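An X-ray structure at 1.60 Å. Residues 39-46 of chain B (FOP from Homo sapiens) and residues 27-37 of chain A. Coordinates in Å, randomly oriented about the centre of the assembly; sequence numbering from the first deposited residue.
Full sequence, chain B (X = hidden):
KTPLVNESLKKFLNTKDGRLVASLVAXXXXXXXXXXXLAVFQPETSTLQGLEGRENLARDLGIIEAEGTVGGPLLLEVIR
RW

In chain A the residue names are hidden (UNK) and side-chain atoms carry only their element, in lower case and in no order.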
# COMPACT_ATOMS: atom_id res chain seq x y z
N ALA B 39 6.52 -13.08 -0.32
CA ALA B 39 6.39 -14.54 -0.32
C ALA B 39 5.21 -15.01 0.54
O ALA B 39 4.64 -16.08 0.28
CB ALA B 39 7.68 -15.17 0.16
N VAL B 40 4.89 -14.24 1.58
CA VAL B 40 3.73 -14.54 2.44
C VAL B 40 2.47 -13.81 1.96
O VAL B 40 1.37 -14.38 1.97
CB VAL B 40 4.03 -14.22 3.92
CG1 VAL B 40 2.83 -14.47 4.83
CG2 VAL B 40 5.20 -15.04 4.38
N PHE B 41 2.65 -12.56 1.54
CA PHE B 41 1.54 -11.76 0.98
C PHE B 41 0.78 -12.48 -0.14
O PHE B 41 -0.45 -12.51 -0.15
CB PHE B 41 2.10 -10.44 0.46
CG PHE B 41 1.06 -9.49 -0.12
CD1 PHE B 41 0.38 -8.61 0.70
CD2 PHE B 41 0.81 -9.47 -1.49
CE1 PHE B 41 -0.56 -7.70 0.17
CE2 PHE B 41 -0.13 -8.58 -2.03
CZ PHE B 41 -0.81 -7.70 -1.20
N GLN B 42 1.52 -13.06 -1.08
CA GLN B 42 0.88 -13.70 -2.22
C GLN B 42 -0.05 -14.88 -1.85
O GLN B 42 -1.22 -14.87 -2.23
CB GLN B 42 1.91 -14.01 -3.30
CG GLN B 42 2.53 -12.71 -3.85
CD GLN B 42 3.34 -12.92 -5.10
OE1 GLN B 42 4.09 -13.90 -5.22
NE2 GLN B 42 3.23 -11.98 -6.04
N PRO B 43 0.45 -15.87 -1.08
CA PRO B 43 -0.52 -16.91 -0.69
C PRO B 43 -1.60 -16.38 0.26
O PRO B 43 -2.75 -16.84 0.18
CB PRO B 43 0.34 -17.98 0.02
CG PRO B 43 1.59 -17.29 0.39
CD PRO B 43 1.81 -16.17 -0.60
N GLU B 44 -1.27 -15.43 1.13
CA GLU B 44 -2.25 -14.97 2.12
C GLU B 44 -3.41 -14.19 1.48
O GLU B 44 -4.53 -14.16 2.02
CB GLU B 44 -1.61 -14.17 3.25
CG GLU B 44 -2.41 -14.24 4.55
CD GLU B 44 -1.77 -13.56 5.75
OE1 GLU B 44 -1.00 -12.59 5.60
OE2 GLU B 44 -2.07 -14.00 6.88
N THR B 45 -3.13 -13.57 0.34
CA THR B 45 -4.14 -12.82 -0.42
C THR B 45 -4.66 -13.58 -1.63
O THR B 45 -5.49 -13.06 -2.39
CB THR B 45 -3.57 -11.48 -0.93
OG1 THR B 45 -2.47 -11.74 -1.81
CG2 THR B 45 -3.13 -10.58 0.21
N SER B 46 -4.19 -14.82 -1.83
CA SER B 46 -4.58 -15.60 -3.00
C SER B 46 -4.22 -14.85 -4.31
O SER B 46 -5.02 -14.78 -5.26
CB SER B 46 -6.07 -15.96 -2.94
OG SER B 46 -6.35 -16.73 -1.78
N UNK A 27 -1.57 -0.39 7.46
CA UNK A 27 -3.01 -0.32 7.78
C UNK A 27 -3.81 -1.22 6.84
O UNK A 27 -4.80 -1.83 7.25
o UNK A 27 -7.13 0.56 7.94
o UNK A 27 -5.97 1.37 6.27
c UNK A 27 -3.53 1.12 7.76
c UNK A 27 -4.91 1.31 8.40
c UNK A 27 -6.09 1.06 7.46
N UNK A 28 -3.39 -1.31 5.57
CA UNK A 28 -4.06 -2.21 4.62
C UNK A 28 -3.94 -3.66 5.10
O UNK A 28 -4.92 -4.40 5.10
c UNK A 28 -3.67 -5.24 1.18
c UNK A 28 -4.75 -5.00 0.37
c UNK A 28 -5.45 -3.78 0.49
c UNK A 28 -3.91 -3.06 2.23
c UNK A 28 -3.45 -2.03 3.22
c UNK A 28 -5.02 -2.81 1.42
c UNK A 28 -3.24 -4.27 2.09
N UNK A 29 -2.73 -4.04 5.52
CA UNK A 29 -2.49 -5.41 5.97
C UNK A 29 -3.34 -5.72 7.19
O UNK A 29 -3.94 -6.79 7.29
c UNK A 29 -1.00 -5.61 6.27
c UNK A 29 1.40 -5.56 5.60
c UNK A 29 -0.05 -5.44 5.08
c UNK A 29 -0.34 -6.48 3.99
N UNK A 30 -3.41 -4.76 8.10
CA UNK A 30 -4.21 -4.92 9.32
C UNK A 30 -5.68 -5.05 8.98
O UNK A 30 -6.38 -5.88 9.57
o UNK A 30 -3.44 -2.29 12.67
c UNK A 30 -2.63 -3.68 10.87
c UNK A 30 -4.01 -3.72 10.24
n UNK A 30 -1.24 -2.23 12.21
c UNK A 30 -2.48 -2.66 11.98
N UNK A 31 -6.14 -4.25 8.03
CA UNK A 31 -7.56 -4.20 7.71
C UNK A 31 -8.08 -5.55 7.22
O UNK A 31 -9.21 -5.94 7.53
c UNK A 31 -11.40 -3.44 5.37
c UNK A 31 -11.36 -1.78 7.14
c UNK A 31 -7.86 -3.12 6.68
c UNK A 31 -10.03 -3.61 5.53
c UNK A 31 -12.07 -2.52 6.18
c UNK A 31 -9.32 -2.89 6.49
c UNK A 31 -10.00 -1.98 7.30
N UNK A 32 -7.25 -6.26 6.47
CA UNK A 32 -7.65 -7.56 5.92
C UNK A 32 -7.09 -8.73 6.73
O UNK A 32 -7.08 -9.87 6.25
c UNK A 32 -7.67 -5.62 2.98
c UNK A 32 -7.31 -7.65 4.43
c UNK A 32 -10.35 -6.27 2.61
c UNK A 32 -8.49 -4.80 2.19
c UNK A 32 -8.18 -6.78 3.56
c UNK A 32 -9.84 -5.13 2.02
c UNK A 32 -9.54 -7.08 3.39
N UNK A 33 -6.66 -8.44 7.96
CA UNK A 33 -6.14 -9.48 8.87
C UNK A 33 -5.08 -10.34 8.20
O UNK A 33 -5.08 -11.59 8.31
n UNK A 33 -7.92 -8.83 11.14
c UNK A 33 -7.27 -10.36 9.40
o UNK A 33 -9.50 -9.56 9.73
c UNK A 33 -8.33 -9.55 10.11
N UNK A 34 -4.16 -9.67 7.51
CA UNK A 34 -3.08 -10.36 6.82
C UNK A 34 -1.94 -10.52 7.82
O UNK A 34 -0.88 -9.89 7.72
c UNK A 34 -4.21 -10.89 3.97
c UNK A 34 -2.69 -9.64 5.52
c UNK A 34 -3.85 -9.54 4.52
c UNK A 34 -3.54 -8.59 3.36
N UNK A 35 -2.20 -11.36 8.81
CA UNK A 35 -1.37 -11.41 10.00
C UNK A 35 -0.04 -12.10 9.78
O UNK A 35 0.96 -11.71 10.40
c UNK A 35 -2.15 -12.00 11.17
o UNK A 35 -3.22 -9.95 11.73
o UNK A 35 -4.49 -11.73 11.52
c UNK A 35 -3.38 -11.17 11.51
N UNK A 36 -0.01 -13.09 8.90
CA UNK A 36 1.27 -13.72 8.58
C UNK A 36 2.15 -12.75 7.80
O UNK A 36 3.36 -12.67 8.03
c UNK A 36 -0.78 -16.61 8.53
c UNK A 36 0.49 -16.12 8.75
c UNK A 36 0.68 -17.58 10.68
c UNK A 36 1.07 -15.06 7.86
c UNK A 36 1.23 -16.61 9.83
c UNK A 36 -0.60 -18.07 10.44
c UNK A 36 -1.33 -17.59 9.36
N UNK A 37 1.53 -11.99 6.89
CA UNK A 37 2.26 -10.97 6.15
C UNK A 37 2.83 -9.92 7.11
O UNK A 37 4.00 -9.54 6.97
c UNK A 37 2.17 -9.28 4.28
c UNK A 37 1.37 -10.31 5.08
o UNK A 37 0.92 -11.33 4.19

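Position 27 carries three carbons in a row, the third holding two oxygens, and stays far from chain B: Glu27(A), its carboxylate satisfied elsewhere in the structure. Position 28 has one carbon and then a ring of six, the mark of Phe28(A); its CE2 lies 4.1 Å from CE1 of Phe41(B). At 29, four carbons fork at the second, directly beyond CB, so this is Leu29(A). Its CB points sideways, yet its end comes nearer, and CD2 sits 4.0 Å from CD1 of Phe41(B), at the edge of that ring.

Position 30 shows three carbons, the last with one oxygen and one nitrogen: Gln30(A), exposed and out of reach. Positions 31 and 32 each bear a carbon and a six-carbon ring without touching chain B, hence Phe31(A) and Phe32(A), the second leaving helical geometry. At 33, two carbons end in one oxygen and one nitrogen, giving Asn33(A); its positive phi of 50° belongs to the turn between the helices, and its side chain ends away from chain B.

Position 34 has four carbons forked at the second, one of them 3.7 Å from CG2 of Thr45(B). It is Leu34(A), the N-cap residue of the next helix, and that contact is made by its CD1. Position 35 holds two carbons with two oxygens on the second: Asp35(A), whose CB points away. Position 36 is a carbon plus a six-carbon ring, Phe36(A); its CB packs 3.6 Å from CG1 of Val40(B), while the end of the ring leads away. Position 37 has one carbon bearing an oxygen and a carbon, the latter 4.0 Å from CB of Phe41(B). This is Thr37(A).

The contact pairs one carboxylate with the start of a helix. Backbone N atoms in a first turn lack acceptors from a preceding turn, and Glu44(B) supplies them: N of Phe36(A) gives a hydrogen bond to OE2 of Glu44(B) at 3.0 Å, and N of Thr37(A) gives one to OE1 of Glu44(B) at 2.9 Å. OG1 of Thr37(A) donates to the same OE1 of Glu44(B) at 2.7 Å. Extended t rotamers at chi1 and chi2 carry the acid to this site. Beside it, Phe41(B) meets Phe28(A), Leu29(A) and Thr37(A) around its ring edge. Within chain B, OG1 of Thr45(B) bonds back to O of Phe41(B) at 2.7 Å, occupying its hydroxyl while its methyl packs on Leu34(A). The rule to read is polar precision at the helix start, with apolar packing alongside.

Chain A (27-37) EFLQFFNLDFT
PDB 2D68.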